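Local structure of TSC1 N-terminal domain (Chaetomium thermophilum, 7A0M) at residues 191-194 and 195-199; 222-226 and 227-231. The protein is the N-terminal domain of TSC1, a subunit of the TSC complex, and probably helps bring the complex to lysosomal phosphoinositide lipids to control mTORC1 signalling. All coordinates share one frame; numbering follows the deposited sequence.

Contact 1: 191-194 and 195-199; sequences ALNA and FVLRR
L192 O receives V196 N at 3.0 Å and N193 O receives L197 N at 3.1 Å, so two i to i+4 backbone bonds carry the last turn of helix 185-196; F195 N adds only a weak bond to L192 O. Beyond it the chain turns away through R198, whose extended backbone breaks the helical repeat.

On the buried side, V196 turns its CG2 branch back along the helix, beside its own backbone N and anti to the carbonyl carbon, so that it rests 3.3 Å from L192 O and 4.2 Å from L192 CG. A branched valine and a leucine suit this strip, which A205 of helix 199-214 covers, as L149 of helix 142-153 covers A191 and F195. The F195 ring presents its edge to the preceding turn: F195 CD1 comes in plane to 3.6 Å from A191 O, the polarised ring C-H facing a carbonyl oxygen. L197 CG, anti to its carbonyl carbon (chi1 -68°), is swung back over the preceding turn to 3.4 Å from N193 O, and its CD1 methyl lies 3.7 Å from N193 ND2 where the two side chains cross obliquely. Shortening L197 to an alanine would remove the methyl that lies against N193 ND2, and would probably leave a gap beside that nitrogen. At the oxygen end of the amide, N193 OD1 accepts a hydrogen bond from N231 ND2.

The small A194 suits the exposed side of the turn. As the helix runs out, R202 supplies the donor for V196 O, and R198 and R199 both form salt bridges to D307. Apolar branches thus seal the inner strips, while the carbonyl and charges at the helix end are met by side chains from beyond it.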
loop_
_atom_site.group_PDB
_atom_site.type_symbol
_atom_site.label_atom_id
_atom_site.label_comp_id
_atom_site.label_asym_id
_atom_site.label_seq_id
_atom_site.Cartn_x
_atom_site.Cartn_y
_atom_site.Cartn_z
ATOM N N ALA B 191 30.239 4.056 27.356
ATOM C CA ALA B 191 31.538 3.423 27.158
ATOM C C ALA B 191 31.721 2.964 25.716
ATOM O O ALA B 191 32.834 3.016 25.179
ATOM C CB ALA B 191 31.699 2.250 28.124
ATOM N N LEU B 192 30.643 2.504 25.074
ATOM C CA LEU B 192 30.747 2.049 23.692
ATOM C C LEU B 192 30.988 3.208 22.733
ATOM O O LEU B 192 31.608 3.021 21.680
ATOM C CB LEU B 192 29.485 1.283 23.293
ATOM C CG LEU B 192 29.505 0.608 21.919
ATOM C CD1 LEU B 192 30.559 -0.489 21.878
ATOM C CD2 LEU B 192 28.134 0.057 21.564
ATOM N N ASN B 193 30.509 4.407 23.080
ATOM C CA ASN B 193 30.653 5.557 22.193
ATOM C C ASN B 193 32.115 5.883 21.915
ATOM O O ASN B 193 32.448 6.346 20.817
ATOM C CB ASN B 193 29.942 6.770 22.792
ATOM C CG ASN B 193 30.030 7.997 21.903
ATOM O OD1 ASN B 193 29.325 8.102 20.899
ATOM N ND2 ASN B 193 30.897 8.932 22.271
ATOM N N ALA B 194 32.997 5.663 22.893
ATOM C CA ALA B 194 34.420 5.914 22.679
ATOM C C ALA B 194 34.979 5.033 21.567
ATOM O O ALA B 194 35.804 5.485 20.764
ATOM C CB ALA B 194 35.194 5.694 23.978
ATOM N N PHE B 195 34.543 3.774 21.503
ATOM C CA PHE B 195 35.000 2.875 20.452
ATOM C C PHE B 195 34.306 3.125 19.120
ATOM O O PHE B 195 34.860 2.772 18.073
ATOM C CB PHE B 195 34.805 1.418 20.879
ATOM C CG PHE B 195 35.722 0.986 21.989
ATOM C CD1 PHE B 195 35.379 1.189 23.316
ATOM C CD2 PHE B 195 36.931 0.372 21.703
ATOM C CE1 PHE B 195 36.227 0.791 24.334
ATOM C CE2 PHE B 195 37.781 -0.030 22.716
ATOM C CZ PHE B 195 37.427 0.180 24.034
ATOM N N VAL B 196 33.110 3.717 19.133
ATOM C CA VAL B 196 32.461 4.092 17.880
ATOM C C VAL B 196 33.202 5.246 17.219
ATOM O O VAL B 196 33.269 5.325 15.985
ATOM C CB VAL B 196 30.979 4.431 18.131
ATOM C CG1 VAL B 196 30.300 4.871 16.843
ATOM C CG2 VAL B 196 30.261 3.231 18.725
ATOM N N LEU B 197 33.785 6.145 18.015
ATOM C CA LEU B 197 34.504 7.285 17.458
ATOM C C LEU B 197 35.807 6.882 16.782
ATOM O O LEU B 197 36.336 7.656 15.978
ATOM C CB LEU B 197 34.782 8.320 18.548
ATOM C CG LEU B 197 33.557 9.046 19.110
ATOM C CD1 LEU B 197 33.938 9.889 20.315
ATOM C CD2 LEU B 197 32.917 9.905 18.032
ATOM N N ARG B 198 36.336 5.700 17.086
ATOM C CA ARG B 198 37.540 5.208 16.431
ATOM C C ARG B 198 37.156 4.407 15.193
ATOM O O ARG B 198 36.355 3.470 15.275
ATOM C CB ARG B 198 38.373 4.352 17.386
ATOM C CG ARG B 198 39.069 5.139 18.491
ATOM C CD ARG B 198 40.138 6.085 17.946
ATOM N NE ARG B 198 39.641 7.449 17.768
ATOM C CZ ARG B 198 39.483 8.046 16.590
ATOM N NH1 ARG B 198 39.789 7.405 15.470
ATOM N NH2 ARG B 198 39.024 9.288 16.533
ATOM N N ARG B 199 37.731 4.787 14.049
ATOM C CA ARG B 199 37.395 4.131 12.788
ATOM C C ARG B 199 37.764 2.653 12.810
ATOM O O ARG B 199 36.993 1.806 12.341
ATOM C CB ARG B 199 38.098 4.844 11.634
ATOM C CG ARG B 199 38.446 3.953 10.455
ATOM C CD ARG B 199 39.335 4.685 9.469
ATOM N NE ARG B 199 40.447 5.353 10.137
ATOM C CZ ARG B 199 41.612 4.775 10.409
ATOM N NH1 ARG B 199 41.822 3.511 10.069
ATOM N NH2 ARG B 199 42.567 5.461 11.022
#

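Contact 2: 222-226 and 227-231; sequences LILQT and PLFGN
L224 and F229 make the tight part of this turn: the L224 CD2 methyl sits over one face of the F229 ring, 3.8 Å from its centroid and 21° off the normal, a CH-pi contact. The methyl is displaced toward the rim, and F229 CD2 is its nearest ring atom at 3.6 Å. The two side chains run side by side and point the same way, F229 with CG anti to the backbone N (chi1 -171°), which brings the flat ring against the leucine's branch.

I223 fills the next place inward. Its chain is fully extended, with CG1 anti to the backbone N and CD1 anti again (chi2 180°), and so reaches across to L228, where I223 CD1 meets L228 CD2 at 4.1 Å. Nearer the backbone, I223 O lies 3.6 Å from F229 CB. T226 closes the corner: its CG2 methyl packs 3.7 Å from L228 CB, so a beta-branched residue serves here with its carbon arm.

The solvent side is looser. There P227 lies against N190 and N193 of helix 185-196, while its ring meets T226 mainly through the shared peptide bond; it has no N-H to offer, which suits the residue just ahead of helix 228-238.

F229 also makes edge-to-face contacts with Y266 and F259, from the loop between helices 242-255 and 267-278. M189 and V196 of helix 185-196 touch I223 and L228, and L255 and L252 of helix 242-255 touch I223 and F229, so the loop and the start of helix 228-238 lie between these two helices in an all-helical domain.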
loop_
_atom_site.group_PDB
_atom_site.type_symbol
_atom_site.label_atom_id
_atom_site.label_comp_id
_atom_site.label_asym_id
_atom_site.label_seq_id
_atom_site.Cartn_x
_atom_site.Cartn_y
_atom_site.Cartn_z
ATOM N N LEU B 222 17.501 5.660 26.970
ATOM C CA LEU B 222 18.602 6.428 27.539
ATOM C C LEU B 222 19.713 6.705 26.534
ATOM O O LEU B 222 20.615 7.493 26.837
ATOM C CB LEU B 222 19.178 5.695 28.753
ATOM C CG LEU B 222 18.280 5.585 29.986
ATOM C CD1 LEU B 222 18.983 4.822 31.098
ATOM C CD2 LEU B 222 17.855 6.965 30.467
ATOM N N ILE B 223 19.673 6.079 25.354
ATOM C CA ILE B 223 20.660 6.357 24.317
ATOM C C ILE B 223 20.553 7.787 23.805
ATOM O O ILE B 223 21.505 8.306 23.214
ATOM C CB ILE B 223 20.521 5.341 23.164
ATOM C CG1 ILE B 223 21.777 5.349 22.290
ATOM C CG2 ILE B 223 19.287 5.644 22.331
ATOM C CD1 ILE B 223 21.727 4.378 21.138
ATOM N N LEU B 224 19.412 8.443 24.009
ATOM C CA LEU B 224 19.291 9.833 23.588
ATOM C C LEU B 224 19.999 10.773 24.553
ATOM O O LEU B 224 20.465 11.843 24.142
ATOM C CB LEU B 224 17.819 10.216 23.453
ATOM C CG LEU B 224 17.059 9.432 22.385
ATOM C CD1 LEU B 224 15.660 9.982 22.226
ATOM C CD2 LEU B 224 17.807 9.472 21.062
ATOM N N GLN B 225 20.094 10.390 25.827
ATOM C CA GLN B 225 20.862 11.130 26.821
ATOM C C GLN B 225 22.332 10.728 26.836
ATOM O O GLN B 225 23.006 10.881 27.863
ATOM C CB GLN B 225 20.231 10.950 28.203
ATOM C CG GLN B 225 18.838 11.552 28.299
ATOM C CD GLN B 225 18.146 11.248 29.608
ATOM O OE1 GLN B 225 18.791 10.978 30.620
ATOM N NE2 GLN B 225 16.819 11.289 29.595
ATOM N N THR B 226 22.840 10.218 25.718
ATOM C CA THR B 226 24.220 9.793 25.551
ATOM C C THR B 226 24.625 10.113 24.118
ATOM O O THR B 226 23.770 10.144 23.223
ATOM C CB THR B 226 24.408 8.291 25.841
ATOM O OG1 THR B 226 25.762 8.041 26.228
ATOM C CG2 THR B 226 24.110 7.442 24.618
ATOM N N PRO B 227 25.910 10.393 23.874
ATOM C CA PRO B 227 26.339 10.790 22.522
ATOM C C PRO B 227 26.316 9.673 21.488
ATOM O O PRO B 227 26.638 9.936 20.322
ATOM C CB PRO B 227 27.774 11.292 22.746
ATOM C CG PRO B 227 28.219 10.623 24.000
ATOM C CD PRO B 227 26.999 10.520 24.858
ATOM N N LEU B 228 25.951 8.443 21.858
ATOM C CA LEU B 228 26.037 7.333 20.912
ATOM C C LEU B 228 25.065 7.502 19.749
ATOM O O LEU B 228 25.420 7.223 18.597
ATOM C CB LEU B 228 25.791 6.006 21.629
ATOM C CG LEU B 228 25.889 4.765 20.739
ATOM C CD1 LEU B 228 27.235 4.724 20.036
ATOM C CD2 LEU B 228 25.673 3.496 21.550
ATOM N N PHE B 229 23.836 7.943 20.028
ATOM C CA PHE B 229 22.826 8.054 18.977
ATOM C C PHE B 229 23.268 9.012 17.876
ATOM O O PHE B 229 23.153 8.699 16.684
ATOM C CB PHE B 229 21.493 8.504 19.575
ATOM C CG PHE B 229 20.346 8.445 18.608
ATOM C CD1 PHE B 229 19.802 7.227 18.230
ATOM C CD2 PHE B 229 19.813 9.605 18.073
ATOM C CE1 PHE B 229 18.746 7.170 17.336
ATOM C CE2 PHE B 229 18.759 9.556 17.182
ATOM C CZ PHE B 229 18.224 8.338 16.813
ATOM N N GLY B 230 23.769 10.190 18.255
ATOM C CA GLY B 230 24.237 11.143 17.263
ATOM C C GLY B 230 25.376 10.621 16.411
ATOM O O GLY B 230 25.486 10.969 15.233
ATOM N N ASN B 231 26.236 9.777 16.986
ATOM C CA ASN B 231 27.354 9.232 16.226
ATOM C C ASN B 231 26.921 8.099 15.306
ATOM O O ASN B 231 27.572 7.855 14.283
ATOM C CB ASN B 231 28.457 8.761 17.174
ATOM C CG ASN B 231 29.272 9.911 17.732
ATOM O OD1 ASN B 231 29.554 10.883 17.030
ATOM N ND2 ASN B 231 29.652 9.809 18.999
#

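How the contacts relate
Contact 1 comes first along the chain, at the end of helix 185-196; contact 2 follows after helix 199-214, at the loop leading into helix 228-238. Their centres lie about 12 Å apart, and the two meet directly through the N193–N231 bond (N193 OD1 to N231 ND2, 2.6 Å), with L197 CD2 lying 3.4 Å from N231 ND2. The end of one helix is thus joined to the first turn of another. Both contacts belong to the Hamartin family region, within a domain of helices and loops without strands, and this pairing joins two helices that are separated in sequence by helix 199-214.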